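Local atomic coordinates of 3-dehydroshikimate dehydratase (Pseudomonas putida, PDB entry 5HMQ), a protein that catalyses the divalent-metal-dependent conversion of 3-dehydroshikimate to protocatechuate and water, a step in the breakdown of quinate and shikimate. Residues R82-R85 with K86-L89; D118-L121 with L122-A126; Y350-G353 with H354-E358. All blocks are in the same frame, centred on the assembly; numbering follows the deposited sequence.

Contact 1 of 3, residues R82-R85 with K86-L89; sequences RAER and KFDL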
loop_
_atom_site.group_PDB
_atom_site.type_symbol
_atom_site.label_atom_id
_atom_site.label_comp_id
_atom_site.label_asym_id
_atom_site.label_seq_id
_atom_site.Cartn_x
_atom_site.Cartn_y
_atom_site.Cartn_z
ATOM N N ARG C 82 8.169 35.140 -15.544
ATOM C CA ARG C 82 7.704 33.951 -14.841
ATOM C C ARG C 82 7.742 34.157 -13.331
ATOM O O ARG C 82 6.819 33.746 -12.618
ATOM C CB ARG C 82 8.542 32.743 -15.269
ATOM C CG ARG C 82 8.232 31.444 -14.546
ATOM C CD ARG C 82 8.859 30.258 -15.272
ATOM N NE ARG C 82 10.313 30.361 -15.381
ATOM C CZ ARG C 82 11.174 29.724 -14.597
ATOM N NH1 ARG C 82 10.736 28.932 -13.627
ATOM N NH2 ARG C 82 12.479 29.880 -14.782
ATOM N N ALA C 83 8.796 34.804 -12.826
ATOM C CA ALA C 83 8.867 35.101 -11.398
ATOM C C ALA C 83 7.722 36.007 -10.960
ATOM O O ALA C 83 7.122 35.791 -9.899
ATOM C CB ALA C 83 10.214 35.738 -11.060
ATOM N N GLU C 84 7.397 37.020 -11.767
ATOM C CA GLU C 84 6.317 37.934 -11.401
ATOM C C GLU C 84 4.972 37.218 -11.364
ATOM O O GLU C 84 4.122 37.525 -10.518
ATOM C CB GLU C 84 6.269 39.116 -12.369
ATOM C CG GLU C 84 7.464 40.058 -12.276
ATOM C CD GLU C 84 7.481 40.858 -10.984
ATOM O OE1 GLU C 84 6.390 41.171 -10.464
ATOM O OE2 GLU C 84 8.584 41.184 -10.494
ATOM N N ARG C 85 4.753 36.269 -12.280
ATOM C CA ARG C 85 3.526 35.478 -12.240
ATOM C C ARG C 85 3.447 34.643 -10.970
ATOM O O ARG C 85 2.369 34.487 -10.385
ATOM C CB ARG C 85 3.422 34.590 -13.481
ATOM C CG ARG C 85 3.212 35.362 -14.776
ATOM C CD ARG C 85 2.761 34.451 -15.913
ATOM N NE ARG C 85 3.701 33.361 -16.159
ATOM C CZ ARG C 85 4.747 33.443 -16.974
ATOM N NH1 ARG C 85 4.995 34.570 -17.628
ATOM N NH2 ARG C 85 5.547 32.396 -17.132
ATOM N N LYS C 86 4.577 34.085 -10.530
ATOM C CA LYS C 86 4.575 33.347 -9.272
ATOM C C LYS C 86 4.324 34.280 -8.092
ATOM O O LYS C 86 3.601 33.922 -7.155
ATOM C CB LYS C 86 5.891 32.589 -9.100
ATOM C CG LYS C 86 6.201 31.625 -10.239
ATOM C CD LYS C 86 4.974 30.810 -10.638
ATOM C CE LYS C 86 5.181 30.131 -11.986
ATOM N NZ LYS C 86 3.942 29.463 -12.483
ATOM N N PHE C 87 4.910 35.481 -8.124
ATOM C CA PHE C 87 4.611 36.488 -7.110
ATOM C C PHE C 87 3.117 36.783 -7.050
ATOM O O PHE C 87 2.529 36.838 -5.962
ATOM C CB PHE C 87 5.400 37.770 -7.388
ATOM C CG PHE C 87 6.889 37.610 -7.259
ATOM C CD1 PHE C 87 7.432 36.598 -6.486
ATOM C CD2 PHE C 87 7.746 38.478 -7.914
ATOM C CE1 PHE C 87 8.803 36.454 -6.367
ATOM C CE2 PHE C 87 9.117 38.340 -7.802
ATOM C CZ PHE C 87 9.646 37.327 -7.027
ATOM N N ASP C 88 2.484 36.978 -8.213
ATOM C CA ASP C 88 1.034 37.168 -8.243
ATOM C C ASP C 88 0.314 36.005 -7.578
ATOM O O ASP C 88 -0.641 36.204 -6.818
ATOM C CB ASP C 88 0.540 37.335 -9.682
ATOM C CG ASP C 88 1.052 38.603 -10.341
ATOM O OD1 ASP C 88 1.398 39.562 -9.618
ATOM O OD2 ASP C 88 1.098 38.643 -11.589
ATOM N N LEU C 89 0.762 34.781 -7.856
ATOM C CA LEU C 89 0.110 33.601 -7.305
ATOM C C LEU C 89 0.257 33.547 -5.788
ATOM O O LEU C 89 -0.693 33.202 -5.076
ATOM C CB LEU C 89 0.697 32.350 -7.958
ATOM C CG LEU C 89 0.087 30.986 -7.656
ATOM C CD1 LEU C 89 -1.361 30.984 -8.077
ATOM C CD2 LEU C 89 0.854 29.908 -8.402
#
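The phenyl ring of F87 lies against the turn of helix that precedes it, meeting the A83 carbonyl and the E84 side chain. CB of F87 starts 3.4 Å from E84 O. With CG turned away from the carbonyl carbon and beside the backbone N (chi1 -65°), the ring leans back along the helix, F87 CG coming 3.2 Å from A83 O, which sits over one face toward the rim. F87 N donates to A83 O at 2.9 Å, one of four i to i+4 bonds from K86 to L89. Farther out, F87 CD2 passes 3.8 Å from E84 OE2, the carboxylate standing nearly upright to the ring at 85°, and F87 CE2 lies 4.3 Å from A83 CB. The E84 chain folds over at chi2 (-70°) to bring its acid group there, and R129 salt-bridges it. K86 bends at the same torsion, laying K86 CG 3.2 Å from R82 O, and K86 NZ salt-bridges E35. Helix 76-93 links strands 58-66 and 97-101 in a beta-alpha-beta unit of the TIM barrel: A83 and K86 touch F65 of the inner strand, while CZ of F87, at the far end of the ring, lies by A126 of helix 112-128.

Contact 2 of 3, residues D118-L121 with L122-A126; sequences DLRL and LGEHA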
loop_
_atom_site.group_PDB
_atom_site.type_symbol
_atom_site.label_atom_id
_atom_site.label_comp_id
_atom_site.label_asym_id
_atom_site.label_seq_id
_atom_site.Cartn_x
_atom_site.Cartn_y
_atom_site.Cartn_z
ATOM N N ASP C 118 22.302 37.626 -10.744
ATOM C CA ASP C 118 20.978 37.073 -11.017
ATOM C C ASP C 118 20.177 36.888 -9.731
ATOM O O ASP C 118 18.995 37.246 -9.663
ATOM C CB ASP C 118 21.109 35.745 -11.765
ATOM C CG ASP C 118 21.418 35.930 -13.243
ATOM O OD1 ASP C 118 21.446 37.084 -13.717
ATOM O OD2 ASP C 118 21.627 34.912 -13.935
ATOM N N LEU C 119 20.807 36.319 -8.699
ATOM C CA LEU C 119 20.095 36.079 -7.446
ATOM C C LEU C 119 19.714 37.385 -6.757
ATOM O O LEU C 119 18.599 37.512 -6.235
ATOM C CB LEU C 119 20.940 35.199 -6.523
ATOM C CG LEU C 119 21.131 33.749 -6.980
ATOM C CD1 LEU C 119 22.189 33.052 -6.147
ATOM C CD2 LEU C 119 19.813 32.983 -6.921
ATOM N N ARG C 120 20.621 38.367 -6.739
ATOM C CA ARG C 120 20.274 39.663 -6.162
ATOM C C ARG C 120 19.149 40.327 -6.945
ATOM O O ARG C 120 18.234 40.912 -6.354
ATOM C CB ARG C 120 21.494 40.583 -6.111
ATOM C CG ARG C 120 21.147 42.006 -5.667
ATOM C CD ARG C 120 22.372 42.900 -5.537
ATOM N NE ARG C 120 23.306 42.711 -6.641
ATOM C CZ ARG C 120 24.539 42.235 -6.502
ATOM N NH1 ARG C 120 24.996 41.912 -5.298
ATOM N NH2 ARG C 120 25.320 42.090 -7.566
ATOM N N LEU C 121 19.199 40.243 -8.278
ATOM C CA LEU C 121 18.131 40.812 -9.092
ATOM C C LEU C 121 16.787 40.190 -8.740
ATOM O O LEU C 121 15.785 40.900 -8.588
ATOM C CB LEU C 121 18.449 40.623 -10.575
ATOM C CG LEU C 121 17.393 41.053 -11.594
ATOM C CD1 LEU C 121 17.099 42.539 -11.472
ATOM C CD2 LEU C 121 17.858 40.714 -13.000
ATOM N N LEU C 122 16.750 38.864 -8.582
ATOM C CA LEU C 122 15.516 38.207 -8.164
ATOM C C LEU C 122 15.119 38.647 -6.761
ATOM O O LEU C 122 13.933 38.854 -6.479
ATOM C CB LEU C 122 15.681 36.688 -8.232
ATOM C CG LEU C 122 14.437 35.838 -7.961
ATOM C CD1 LEU C 122 13.322 36.186 -8.936
ATOM C CD2 LEU C 122 14.778 34.355 -8.039
ATOM N N GLY C 123 16.103 38.800 -5.870
ATOM C CA GLY C 123 15.813 39.310 -4.540
ATOM C C GLY C 123 15.245 40.715 -4.565
ATOM O O GLY C 123 14.345 41.046 -3.789
ATOM N N GLU C 124 15.764 41.563 -5.459
ATOM C CA GLU C 124 15.223 42.912 -5.602
ATOM C C GLU C 124 13.777 42.878 -6.081
ATOM O O GLU C 124 12.926 43.609 -5.560
ATOM C CB GLU C 124 16.088 43.727 -6.564
ATOM C CG GLU C 124 17.498 44.006 -6.059
ATOM C CD GLU C 124 18.407 44.555 -7.141
ATOM O OE1 GLU C 124 17.912 44.807 -8.262
ATOM O OE2 GLU C 124 19.614 44.739 -6.873
ATOM N N HIS C 125 13.477 42.028 -7.067
ATOM C CA HIS C 125 12.103 41.898 -7.543
ATOM C C HIS C 125 11.181 41.374 -6.450
ATOM O O HIS C 125 10.055 41.859 -6.294
ATOM C CB HIS C 125 12.052 40.980 -8.765
ATOM C CG HIS C 125 12.412 41.658 -10.050
ATOM N ND1 HIS C 125 11.485 41.925 -11.035
ATOM C CD2 HIS C 125 13.595 42.128 -10.512
ATOM C CE1 HIS C 125 12.082 42.526 -12.049
ATOM N NE2 HIS C 125 13.362 42.661 -11.756
ATOM N N ALA C 126 11.633 40.374 -5.691
ATOM C CA ALA C 126 10.808 39.857 -4.603
ATOM C C ALA C 126 10.662 40.878 -3.484
ATOM O O ALA C 126 9.557 41.091 -2.969
ATOM C CB ALA C 126 11.401 38.556 -4.068
#
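L121 and H125, one helical turn apart, run side by side and point the same way. The leucine methyl CD1 of L121 meets the imidazole at its edge, in the ring plane, 3.7 Å from H125 CD2, and H125 CD2 also lies 3.2 Å from L121 O. With CG anti to the backbone N (chi1 175°), the L121 branch stands out from the helix beside the imidazole, which stands out the same way one turn on. H125 ND1 faces away from L121, toward its strongest polar partner, E84 of helix 76-93. Helix 112-128, which holds both residues, connects strands 97-101 and 132-136 as one of the outer helices of the TIM barrel, so L122 and A126 pack against I133 while H125 turns to F87. R120 and E124 also lie alongside each other in the same direction, their guanidinium and carboxylate planes 34° apart. Here the acid meets the aliphatic part of the arginine: E124 OE2 is 3.4 Å from R120 CG, whereas R120 NE remains 4.2 Å from E124 OE2, beyond a salt bridge. A bend at chi3 takes the guanidinium onward to a salt bridge with D117. In the backbone, E124 N donates to R120 O at 2.7 Å and H125 N to L121 O at 3.0 Å.

Contact 3 of 3, residues Y350-G353 with H354-E358; sequences YSFG and HNFFE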
loop_
_atom_site.group_PDB
_atom_site.type_symbol
_atom_site.label_atom_id
_atom_site.label_comp_id
_atom_site.label_asym_id
_atom_site.label_seq_id
_atom_site.Cartn_x
_atom_site.Cartn_y
_atom_site.Cartn_z
ATOM N N TYR C 350 -16.257 -13.733 21.814
ATOM C CA TYR C 350 -16.973 -12.465 21.965
ATOM C C TYR C 350 -16.133 -11.472 22.766
ATOM O O TYR C 350 -16.527 -10.995 23.832
ATOM C CB TYR C 350 -18.335 -12.679 22.631
ATOM C CG TYR C 350 -18.995 -13.982 22.274
ATOM C CD1 TYR C 350 -19.395 -14.861 23.268
ATOM C CD2 TYR C 350 -19.152 -14.374 20.950
ATOM C CE1 TYR C 350 -19.975 -16.065 22.964
ATOM C CE2 TYR C 350 -19.733 -15.583 20.633
ATOM C CZ TYR C 350 -20.141 -16.423 21.646
ATOM O OH TYR C 350 -20.721 -17.631 21.342
ATOM N N SER C 351 -14.962 -11.162 22.224
ATOM C CA SER C 351 -13.972 -10.395 22.963
ATOM C C SER C 351 -12.979 -9.801 21.977
ATOM O O SER C 351 -13.071 -10.011 20.764
ATOM C CB SER C 351 -13.269 -11.274 24.002
ATOM O OG SER C 351 -12.572 -12.336 23.375
ATOM N N PHE C 352 -12.024 -9.044 22.519
ATOM C CA PHE C 352 -10.938 -8.513 21.706
ATOM C C PHE C 352 -10.187 -9.634 21.000
ATOM O O PHE C 352 -9.958 -9.576 19.787
ATOM C CB PHE C 352 -10.006 -7.682 22.590
ATOM C CG PHE C 352 -8.578 -7.669 22.137
ATOM C CD1 PHE C 352 -8.179 -6.879 21.073
ATOM C CD2 PHE C 352 -7.626 -8.429 22.797
ATOM C CE1 PHE C 352 -6.858 -6.865 20.664
ATOM C CE2 PHE C 352 -6.305 -8.419 22.393
ATOM C CZ PHE C 352 -5.922 -7.636 21.326
ATOM N N GLY C 353 -9.816 -10.678 21.745
ATOM C CA GLY C 353 -9.104 -11.793 21.141
ATOM C C GLY C 353 -9.901 -12.498 20.059
ATOM O O GLY C 353 -9.362 -12.845 19.004
ATOM N N HIS C 354 -11.197 -12.716 20.301
ATOM C CA HIS C 354 -12.021 -13.431 19.329
ATOM C C HIS C 354 -12.137 -12.656 18.022
ATOM O O HIS C 354 -12.058 -13.244 16.937
ATOM C CB HIS C 354 -13.405 -13.711 19.915
ATOM C CG HIS C 354 -14.261 -14.586 19.052
ATOM N ND1 HIS C 354 -15.636 -14.610 19.148
ATOM C CD2 HIS C 354 -13.937 -15.472 18.080
ATOM C CE1 HIS C 354 -16.122 -15.469 18.269
ATOM N NE2 HIS C 354 -15.112 -16.006 17.608
ATOM N N ASN C 355 -12.337 -11.339 18.104
ATOM C CA ASN C 355 -12.334 -10.517 16.898
ATOM C C ASN C 355 -11.010 -10.648 16.155
ATOM O O ASN C 355 -10.984 -10.810 14.928
ATOM C CB ASN C 355 -12.609 -9.055 17.255
ATOM C CG ASN C 355 -14.025 -8.830 17.751
ATOM O OD1 ASN C 355 -14.908 -9.662 17.540
ATOM N ND2 ASN C 355 -14.245 -7.705 18.420
ATOM N N PHE C 356 -9.897 -10.593 16.891
ATOM C CA PHE C 356 -8.581 -10.704 16.269
ATOM C C PHE C 356 -8.397 -12.064 15.609
ATOM O O PHE C 356 -7.825 -12.159 14.516
ATOM C CB PHE C 356 -7.494 -10.461 17.315
ATOM C CG PHE C 356 -6.206 -9.939 16.747
ATOM C CD1 PHE C 356 -5.243 -10.811 16.266
ATOM C CD2 PHE C 356 -5.959 -8.579 16.693
ATOM C CE1 PHE C 356 -4.056 -10.334 15.746
ATOM C CE2 PHE C 356 -4.775 -8.095 16.171
ATOM C CZ PHE C 356 -3.823 -8.974 15.697
ATOM N N PHE C 357 -8.882 -13.128 16.254
ATOM C CA PHE C 357 -8.786 -14.459 15.663
ATOM C C PHE C 357 -9.621 -14.560 14.392
ATOM O O PHE C 357 -9.172 -15.129 13.391
ATOM C CB PHE C 357 -9.216 -15.517 16.679
ATOM C CG PHE C 357 -9.360 -16.895 16.097
ATOM C CD1 PHE C 357 -8.244 -17.621 15.711
ATOM C CD2 PHE C 357 -10.613 -17.468 15.940
ATOM C CE1 PHE C 357 -8.374 -18.892 15.174
ATOM C CE2 PHE C 357 -10.751 -18.738 15.407
ATOM C CZ PHE C 357 -9.630 -19.453 15.023
ATOM N N GLU C 358 -10.842 -14.022 14.414
ATOM C CA GLU C 358 -11.677 -14.066 13.219
ATOM C C GLU C 358 -11.100 -13.198 12.106
ATOM O O GLU C 358 -11.240 -13.531 10.923
ATOM C CB GLU C 358 -13.101 -13.625 13.556
ATOM C CG GLU C 358 -13.851 -14.570 14.494
ATOM C CD GLU C 358 -14.073 -15.954 13.905
ATOM O OE1 GLU C 358 -14.242 -16.063 12.671
ATOM O OE2 GLU C 358 -14.088 -16.934 14.680
#
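Y350 offers its backbone N-H to the imidazole of H354, the Y350 N to H354 ND1 bond measuring 2.9 Å and running almost straight at 175°. The donor approaches at the ring edge but is tilted 23° from the imidazole plane. Because ND1 accepts here, the geometry is consistent with the proton residing on NE2, which makes a weak 3.2 Å bond from H354 NE2 to E358 OE2 one turn later. The tyrosine and histidine side chains run alongside each other, pointing the same way; Y350 CD2 comes 4.0 Å from H354 ND1, and the rings meet obliquely. The H354 side chain leaves the helix outward, CG opposite the backbone N, and this places ND1 at the Y350 N-H.

S351 forms the next layer. Its OG accepts a weak capping bond of 3.4 Å from H354 N, and S351 O accepts from N355 N at 3.1 Å. With chi1 at 62° the hydroxyl stands between its own backbone N and carbonyl carbon, where it is also hydrogen-bonded to E348 O. F352 CE1 and F356 CD2 are 4.4 Å apart, both rings resting on C365 of strand 363-371. The second subunit also covers this turn: its Y40 packs on F352, its N36 bonds N355 ND2, its R82 makes a cation-pi contact with Y350, and its R66 packs against H354, N355 and E358. The helix thus faces the second subunit from the cap to E358.

The serine at the N-cap, with its side chain bonded to the third residue along, marks the first turn of helix 352-360, a short helix that connects strands 341-346 and 363-371 within the first VOC module of the dioxygenase-like domain.

Contacts 1 and 2 sit on consecutive helices of the TIM barrel, their centres 13 Å apart. They meet directly: E84 OE2 lies 3.0 Å from H125 ND1, a probable hydrogen bond, and A83 CB packs 3.8 Å from L122 CD1. Contact 2 comes closer to the catalytic metal site, the L119 side chain being about 10 Å from that of the metal ligand E136; contacts 1 and 3 lie away from both metal sites. Within one chain contact 3 is remote, its centre about 58 Å from that of contact 1 and 64 Å from that of contact 2. In the dimer, contact 1 of one subunit instead meets contact 3 of the other.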